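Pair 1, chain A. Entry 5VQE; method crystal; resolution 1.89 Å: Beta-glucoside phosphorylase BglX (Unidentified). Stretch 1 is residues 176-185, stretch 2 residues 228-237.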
# COMPACT_ATOMS: atom_id res chain seq x y z
N ALA A 176 -10.87 -2.44 6.48
CA ALA A 176 -9.99 -3.55 6.16
C ALA A 176 -10.75 -4.87 6.06
O ALA A 176 -10.47 -5.69 5.18
CB ALA A 176 -8.88 -3.65 7.20
N LYS A 177 -11.72 -5.10 6.95
CA LYS A 177 -12.52 -6.31 6.84
C LYS A 177 -13.29 -6.34 5.53
O LYS A 177 -13.42 -7.40 4.90
CB LYS A 177 -13.50 -6.40 8.01
CG LYS A 177 -12.90 -6.77 9.35
CD LYS A 177 -14.06 -6.93 10.35
CE LYS A 177 -13.61 -7.27 11.75
NZ LYS A 177 -14.79 -7.32 12.67
N ALA A 178 -13.82 -5.19 5.12
CA ALA A 178 -14.55 -5.10 3.85
C ALA A 178 -13.63 -5.31 2.66
O ALA A 178 -14.01 -6.00 1.70
CB ALA A 178 -15.24 -3.74 3.75
N TYR A 179 -12.44 -4.71 2.67
CA TYR A 179 -11.47 -4.98 1.61
C TYR A 179 -11.24 -6.48 1.49
O TYR A 179 -11.27 -7.04 0.39
CB TYR A 179 -10.16 -4.24 1.89
CG TYR A 179 -9.06 -4.51 0.87
CD1 TYR A 179 -8.27 -5.65 0.97
CD2 TYR A 179 -8.81 -3.63 -0.18
CE1 TYR A 179 -7.26 -5.92 0.05
CE2 TYR A 179 -7.80 -3.90 -1.12
CZ TYR A 179 -7.03 -5.04 -0.99
OH TYR A 179 -6.03 -5.33 -1.89
N CYS A 180 -11.04 -7.15 2.62
CA CYS A 180 -10.81 -8.59 2.59
C CYS A 180 -12.03 -9.33 2.05
O CYS A 180 -11.88 -10.33 1.34
CB CYS A 180 -10.46 -9.10 3.98
SG CYS A 180 -8.84 -8.52 4.60
N ARG A 181 -13.23 -8.87 2.40
CA ARG A 181 -14.42 -9.53 1.85
C ARG A 181 -14.40 -9.48 0.33
O ARG A 181 -14.69 -10.49 -0.33
CB ARG A 181 -15.70 -8.87 2.37
CG ARG A 181 -16.11 -9.33 3.76
CD ARG A 181 -17.60 -9.04 4.02
NE ARG A 181 -17.95 -7.63 3.88
CZ ARG A 181 -17.73 -6.71 4.82
NH1 ARG A 181 -17.15 -7.03 5.96
NH2 ARG A 181 -18.09 -5.45 4.60
N GLY A 182 -14.05 -8.32 -0.24
CA GLY A 182 -14.00 -8.20 -1.68
C GLY A 182 -12.97 -9.11 -2.32
O GLY A 182 -13.18 -9.64 -3.41
N CYS A 183 -11.83 -9.30 -1.64
CA CYS A 183 -10.79 -10.14 -2.21
C CYS A 183 -11.18 -11.61 -2.18
O CYS A 183 -10.92 -12.35 -3.13
CB CYS A 183 -9.46 -9.94 -1.47
SG CYS A 183 -8.72 -8.33 -1.68
N ARG A 184 -11.77 -12.07 -1.07
CA ARG A 184 -12.11 -13.48 -0.93
C ARG A 184 -13.15 -13.91 -1.95
O ARG A 184 -13.22 -15.09 -2.31
CB ARG A 184 -12.62 -13.76 0.48
CG ARG A 184 -11.55 -13.54 1.52
CD ARG A 184 -11.95 -13.94 2.91
NE ARG A 184 -10.83 -13.67 3.79
CZ ARG A 184 -10.84 -12.82 4.81
NH1 ARG A 184 -11.93 -12.15 5.14
NH2 ARG A 184 -9.73 -12.65 5.51
N LYS A 185 -13.96 -12.97 -2.43
CA LYS A 185 -14.92 -13.27 -3.48
C LYS A 185 -14.22 -13.72 -4.76
O LYS A 185 -14.81 -14.45 -5.56
CB LYS A 185 -15.80 -12.04 -3.72
CG LYS A 185 -16.51 -12.00 -5.06
CD LYS A 185 -17.59 -10.90 -5.10
CE LYS A 185 -18.18 -10.76 -6.51
NZ LYS A 185 -19.28 -9.74 -6.57
N GLN A 228 -5.98 -8.10 16.27
CA GLN A 228 -6.87 -9.14 16.78
C GLN A 228 -8.15 -9.21 15.95
O GLN A 228 -8.63 -10.31 15.64
CB GLN A 228 -7.19 -8.89 18.25
CG GLN A 228 -6.04 -9.25 19.19
CD GLN A 228 -6.37 -9.00 20.65
OE1 GLN A 228 -6.63 -7.86 21.05
NE2 GLN A 228 -6.37 -10.05 21.44
N ALA A 229 -8.71 -8.07 15.57
CA ALA A 229 -9.98 -8.07 14.84
C ALA A 229 -9.83 -8.69 13.45
O ALA A 229 -10.72 -9.42 13.00
CB ALA A 229 -10.52 -6.64 14.72
N LEU A 230 -8.74 -8.38 12.74
CA LEU A 230 -8.54 -8.95 11.41
C LEU A 230 -8.15 -10.42 11.49
O LEU A 230 -8.51 -11.21 10.61
CB LEU A 230 -7.49 -8.15 10.66
CG LEU A 230 -8.02 -6.93 9.88
CD1 LEU A 230 -8.87 -7.38 8.69
CD2 LEU A 230 -8.83 -6.02 10.78
N ILE A 231 -7.42 -10.81 12.53
CA ILE A 231 -7.09 -12.22 12.71
C ILE A 231 -8.36 -13.03 12.90
O ILE A 231 -8.56 -14.06 12.25
CB ILE A 231 -6.12 -12.39 13.89
CG1 ILE A 231 -4.75 -11.79 13.53
CG2 ILE A 231 -5.97 -13.85 14.28
CD1 ILE A 231 -3.82 -11.61 14.72
N GLU A 232 -9.24 -12.57 13.78
CA GLU A 232 -10.49 -13.29 14.00
C GLU A 232 -11.36 -13.30 12.76
O GLU A 232 -12.09 -14.26 12.52
CB GLU A 232 -11.24 -12.68 15.18
CG GLU A 232 -10.47 -12.73 16.49
CD GLU A 232 -9.92 -14.11 16.79
OE1 GLU A 232 -10.70 -15.09 16.70
OE2 GLU A 232 -8.71 -14.23 17.10
N ASP A 233 -11.27 -12.24 11.95
CA ASP A 233 -12.02 -12.16 10.70
C ASP A 233 -11.52 -13.15 9.65
O ASP A 233 -12.19 -13.32 8.63
CB ASP A 233 -11.96 -10.72 10.17
CG ASP A 233 -12.77 -10.50 8.89
OD1 ASP A 233 -14.01 -10.70 8.90
OD2 ASP A 233 -12.17 -10.10 7.87
N GLY A 234 -10.37 -13.80 9.87
CA GLY A 234 -9.86 -14.80 8.96
C GLY A 234 -8.73 -14.36 8.06
O GLY A 234 -8.47 -15.03 7.04
N ALA A 235 -8.02 -13.29 8.39
CA ALA A 235 -6.87 -12.87 7.61
C ALA A 235 -5.94 -14.05 7.35
O ALA A 235 -5.54 -14.77 8.27
CB ALA A 235 -6.13 -11.76 8.34
N GLU A 236 -5.61 -14.27 6.07
CA GLU A 236 -4.87 -15.46 5.68
C GLU A 236 -3.38 -15.31 5.95
O GLU A 236 -2.74 -16.26 6.40
CB GLU A 236 -5.11 -15.78 4.21
CG GLU A 236 -6.55 -16.12 3.88
CD GLU A 236 -7.39 -14.91 3.53
OE1 GLU A 236 -6.87 -13.76 3.61
OE2 GLU A 236 -8.57 -15.10 3.19
N THR A 237 -2.82 -14.13 5.67
CA THR A 237 -1.40 -13.90 5.81
C THR A 237 -1.18 -12.56 6.48
O THR A 237 -2.08 -11.71 6.52
CB THR A 237 -0.66 -13.95 4.46
OG1 THR A 237 -0.83 -12.71 3.75
CG2 THR A 237 -1.16 -15.11 3.58
O HOH W 1 -13.01 -9.58 13.97
O HOH W 2 -14.04 -9.65 6.13
O HOH W 3 -16.68 -9.15 7.34
O HOH W 4 -9.56 -10.69 7.26

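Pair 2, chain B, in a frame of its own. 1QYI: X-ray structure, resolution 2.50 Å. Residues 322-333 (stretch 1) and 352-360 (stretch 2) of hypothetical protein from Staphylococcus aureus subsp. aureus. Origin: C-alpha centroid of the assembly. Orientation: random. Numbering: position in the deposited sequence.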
# COMPACT_ATOMS: atom_id res chain seq x y z
N GLY B 322 7.23 -8.72 13.75
CA GLY B 322 7.09 -7.76 12.68
C GLY B 322 8.42 -7.30 12.16
O GLY B 322 9.47 -7.77 12.59
N ASP B 323 8.37 -6.33 11.26
CA ASP B 323 9.59 -5.82 10.67
C ASP B 323 9.71 -4.32 10.85
O ASP B 323 10.81 -3.77 10.82
CB ASP B 323 9.60 -6.17 9.18
CG ASP B 323 8.41 -5.59 8.45
OD1 ASP B 323 7.26 -5.75 8.94
OD2 ASP B 323 8.62 -4.99 7.38
N SER B 324 8.58 -3.64 11.02
CA SER B 324 8.60 -2.20 11.18
C SER B 324 8.93 -1.80 12.60
O SER B 324 8.67 -2.53 13.56
CB SER B 324 7.26 -1.59 10.80
OG SER B 324 6.31 -1.82 11.81
N LEU B 325 9.49 -0.61 12.71
CA LEU B 325 9.85 -0.05 13.98
C LEU B 325 8.57 0.34 14.73
O LEU B 325 8.51 0.25 15.95
CB LEU B 325 10.72 1.18 13.75
CG LEU B 325 11.02 1.98 15.01
CD1 LEU B 325 11.75 1.09 16.01
CD2 LEU B 325 11.84 3.21 14.66
N ALA B 326 7.54 0.76 14.00
CA ALA B 326 6.29 1.15 14.63
C ALA B 326 5.70 -0.01 15.43
O ALA B 326 4.95 0.21 16.38
CB ALA B 326 5.29 1.62 13.58
N ASP B 327 6.02 -1.25 15.06
CA ASP B 327 5.52 -2.42 15.77
C ASP B 327 6.38 -2.69 17.00
O ASP B 327 5.91 -3.25 18.00
CB ASP B 327 5.51 -3.65 14.87
CG ASP B 327 4.37 -3.62 13.88
OD1 ASP B 327 3.26 -3.23 14.29
OD2 ASP B 327 4.55 -3.99 12.70
N LEU B 328 7.64 -2.30 16.91
CA LEU B 328 8.58 -2.49 18.01
C LEU B 328 8.15 -1.63 19.21
O LEU B 328 8.12 -2.11 20.34
CB LEU B 328 10.00 -2.12 17.54
CG LEU B 328 11.11 -2.16 18.58
CD1 LEU B 328 12.43 -2.58 17.94
CD2 LEU B 328 11.23 -0.78 19.20
N LEU B 329 7.82 -0.36 18.94
CA LEU B 329 7.38 0.56 19.98
C LEU B 329 6.03 0.12 20.56
O LEU B 329 5.77 0.32 21.75
CB LEU B 329 7.30 1.98 19.41
CG LEU B 329 8.50 2.95 19.49
CD1 LEU B 329 9.83 2.23 19.34
CD2 LEU B 329 8.34 4.01 18.42
N SER B 330 5.18 -0.47 19.73
CA SER B 330 3.88 -0.96 20.20
C SER B 330 4.08 -2.12 21.17
O SER B 330 3.27 -2.33 22.08
CB SER B 330 3.01 -1.45 19.03
OG SER B 330 2.53 -0.38 18.23
N ALA B 331 5.14 -2.89 20.98
CA ALA B 331 5.41 -4.02 21.87
C ALA B 331 6.05 -3.50 23.16
O ALA B 331 5.66 -3.89 24.26
CB ALA B 331 6.32 -5.04 21.19
N GLN B 332 7.03 -2.61 23.04
CA GLN B 332 7.66 -2.05 24.22
C GLN B 332 6.62 -1.28 25.03
O GLN B 332 6.75 -1.15 26.25
CB GLN B 332 8.81 -1.13 23.83
CG GLN B 332 9.84 -1.83 22.95
CD GLN B 332 11.15 -1.08 22.86
OE1 GLN B 332 11.17 0.16 22.88
NE2 GLN B 332 12.25 -1.81 22.72
N LYS B 333 5.58 -0.80 24.35
CA LYS B 333 4.48 -0.05 24.97
C LYS B 333 3.59 -0.90 25.87
O LYS B 333 3.38 -0.56 27.04
CB LYS B 333 3.61 0.60 23.89
CG LYS B 333 2.22 1.03 24.38
CD LYS B 333 2.27 2.06 25.50
CE LYS B 333 2.33 3.48 24.95
NZ LYS B 333 1.12 3.82 24.15
N GLY B 352 20.18 -2.29 11.93
CA GLY B 352 20.77 -1.26 12.78
C GLY B 352 19.76 -0.50 13.61
O GLY B 352 19.96 -0.31 14.81
N GLU B 353 18.66 -0.06 12.99
CA GLU B 353 17.63 0.67 13.72
C GLU B 353 16.95 -0.24 14.74
O GLU B 353 16.57 0.21 15.82
CB GLU B 353 16.57 1.22 12.75
CG GLU B 353 15.72 0.13 12.11
CD GLU B 353 14.51 0.63 11.33
OE1 GLU B 353 14.68 1.36 10.33
OE2 GLU B 353 13.38 0.27 11.74
N LEU B 354 16.79 -1.52 14.41
CA LEU B 354 16.14 -2.45 15.34
C LEU B 354 16.98 -2.66 16.60
O LEU B 354 16.44 -2.68 17.70
CB LEU B 354 15.88 -3.81 14.67
CG LEU B 354 14.82 -3.82 13.57
CD1 LEU B 354 14.68 -5.22 13.00
CD2 LEU B 354 13.50 -3.34 14.14
N GLU B 355 18.29 -2.79 16.44
CA GLU B 355 19.13 -2.98 17.60
C GLU B 355 19.29 -1.66 18.35
O GLU B 355 19.38 -1.64 19.58
CB GLU B 355 20.49 -3.53 17.18
CG GLU B 355 20.41 -4.85 16.43
CD GLU B 355 21.77 -5.36 16.01
OE1 GLU B 355 22.51 -4.58 15.36
OE2 GLU B 355 22.10 -6.53 16.33
N ALA B 356 19.32 -0.55 17.62
CA ALA B 356 19.44 0.75 18.28
C ALA B 356 18.14 1.08 19.03
O ALA B 356 18.09 2.04 19.80
CB ALA B 356 19.74 1.85 17.25
N HIS B 357 17.10 0.27 18.82
CA HIS B 357 15.83 0.48 19.51
C HIS B 357 15.57 -0.60 20.55
O HIS B 357 14.47 -0.70 21.08
CB HIS B 357 14.68 0.56 18.51
CG HIS B 357 14.44 1.94 17.97
ND1 HIS B 357 13.89 2.95 18.73
CD2 HIS B 357 14.69 2.47 16.75
CE1 HIS B 357 13.82 4.05 18.01
NE2 HIS B 357 14.30 3.79 16.80
N HIS B 358 16.60 -1.38 20.84
CA HIS B 358 16.54 -2.46 21.82
C HIS B 358 15.49 -3.50 21.48
O HIS B 358 14.58 -3.76 22.26
CB HIS B 358 16.25 -1.91 23.22
CG HIS B 358 17.01 -0.66 23.56
ND1 HIS B 358 16.50 0.60 23.33
CD2 HIS B 358 18.24 -0.49 24.10
CE1 HIS B 358 17.39 1.50 23.71
NE2 HIS B 358 18.45 0.87 24.18
N ALA B 359 15.61 -4.10 20.30
CA ALA B 359 14.67 -5.13 19.88
C ALA B 359 15.08 -6.41 20.59
O ALA B 359 16.24 -6.81 20.54
CB ALA B 359 14.71 -5.32 18.38
N ASP B 360 14.12 -7.04 21.26
CA ASP B 360 14.39 -8.27 22.01
C ASP B 360 15.17 -9.28 21.17
O ASP B 360 16.16 -9.85 21.64
CB ASP B 360 13.08 -8.88 22.51
CG ASP B 360 12.36 -7.97 23.47
OD1 ASP B 360 12.94 -7.67 24.54
OD2 ASP B 360 11.21 -7.56 23.18
O HOH W 5 12.33 -1.58 9.91
O HOH W 6 12.00 -4.85 22.07

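The two pairs differ most sharply at the position held by A:Asp233 in pair 1 and B:His357 in pair 2: a carboxylate at the centre of a charged, watery network in one, an aromatic ring packed among leucines in the other. A:Asp233 OD2 accepts a weak bond from A:Arg184 NH1 (3.4 Å), part of a salt bridge, and is also reached by water 2, which donates to it and to A:Lys177 O (2.6 Å each). Its counterpart B:His357 instead offers a ring face to B:Leu325, whose CD1 lies 3.5 Å from the ring centroid in a CH-pi contact.

The backbone beneath is nearly the same, 14 central residues superposing to 0.7 Å. In each, a helix in stretch 1 lies beside the last turn of a second helix and the loop that follows it. A:Gly234 leaves that helix with positive phi in a Schellman motif, where a CB would be jammed against the preceding carbonyl O; glycine therefore suits it. The matching B:His358 also has positive phi (60°), yet carries a side chain, whose end leads away from stretch 1.

A leucine serves both second helices. A:Leu230 reaches with CD1 to A:Ala176 CB (4.0 Å) and to A:Cys180 SG (4.2 Å), small partners that leave most of the apolar filling to the leucine. In pair 2 the position of A:Cys180 holds B:Leu328, so the bulk is shared: its CD1 meets B:Leu354 CD2 at 4.0 Å and B:Ala359 CB at 3.6 Å. A:Ala235, which matches B:Ala359, points away from stretch 1.

A:Lys177 and B:Leu325 also coincide. The extended lysine lays its methylenes along the second helix, CG 4.1 Å from A:Leu230 CD1, while its ammonium, well suited to solvent, binds water 1 weakly; that water donates to A:Ala229 O. The shorter, branched leucine suits packing against the imidazole.

At the other end of the contact, A:Arg184 and B:Gln332 both point toward stretch 2 and use planar, NH-rich ends to hold the loop. Arginine has several donors for two acids: besides the bond to A:Asp233, its NE donates to A:Glu236 OE2 at 2.7 Å and 175°, completing a second salt bridge. Neutral glutamine suits a backbone partner, donating from NE2 to B:His357 O (3.0 Å). Water joins both arrangements: water 4 accepts from A:Arg184 NH2 and donates to A:Asp233 OD2, whereas water 6 accepts from B:Gln332 NE2 and from B:Asp360 N.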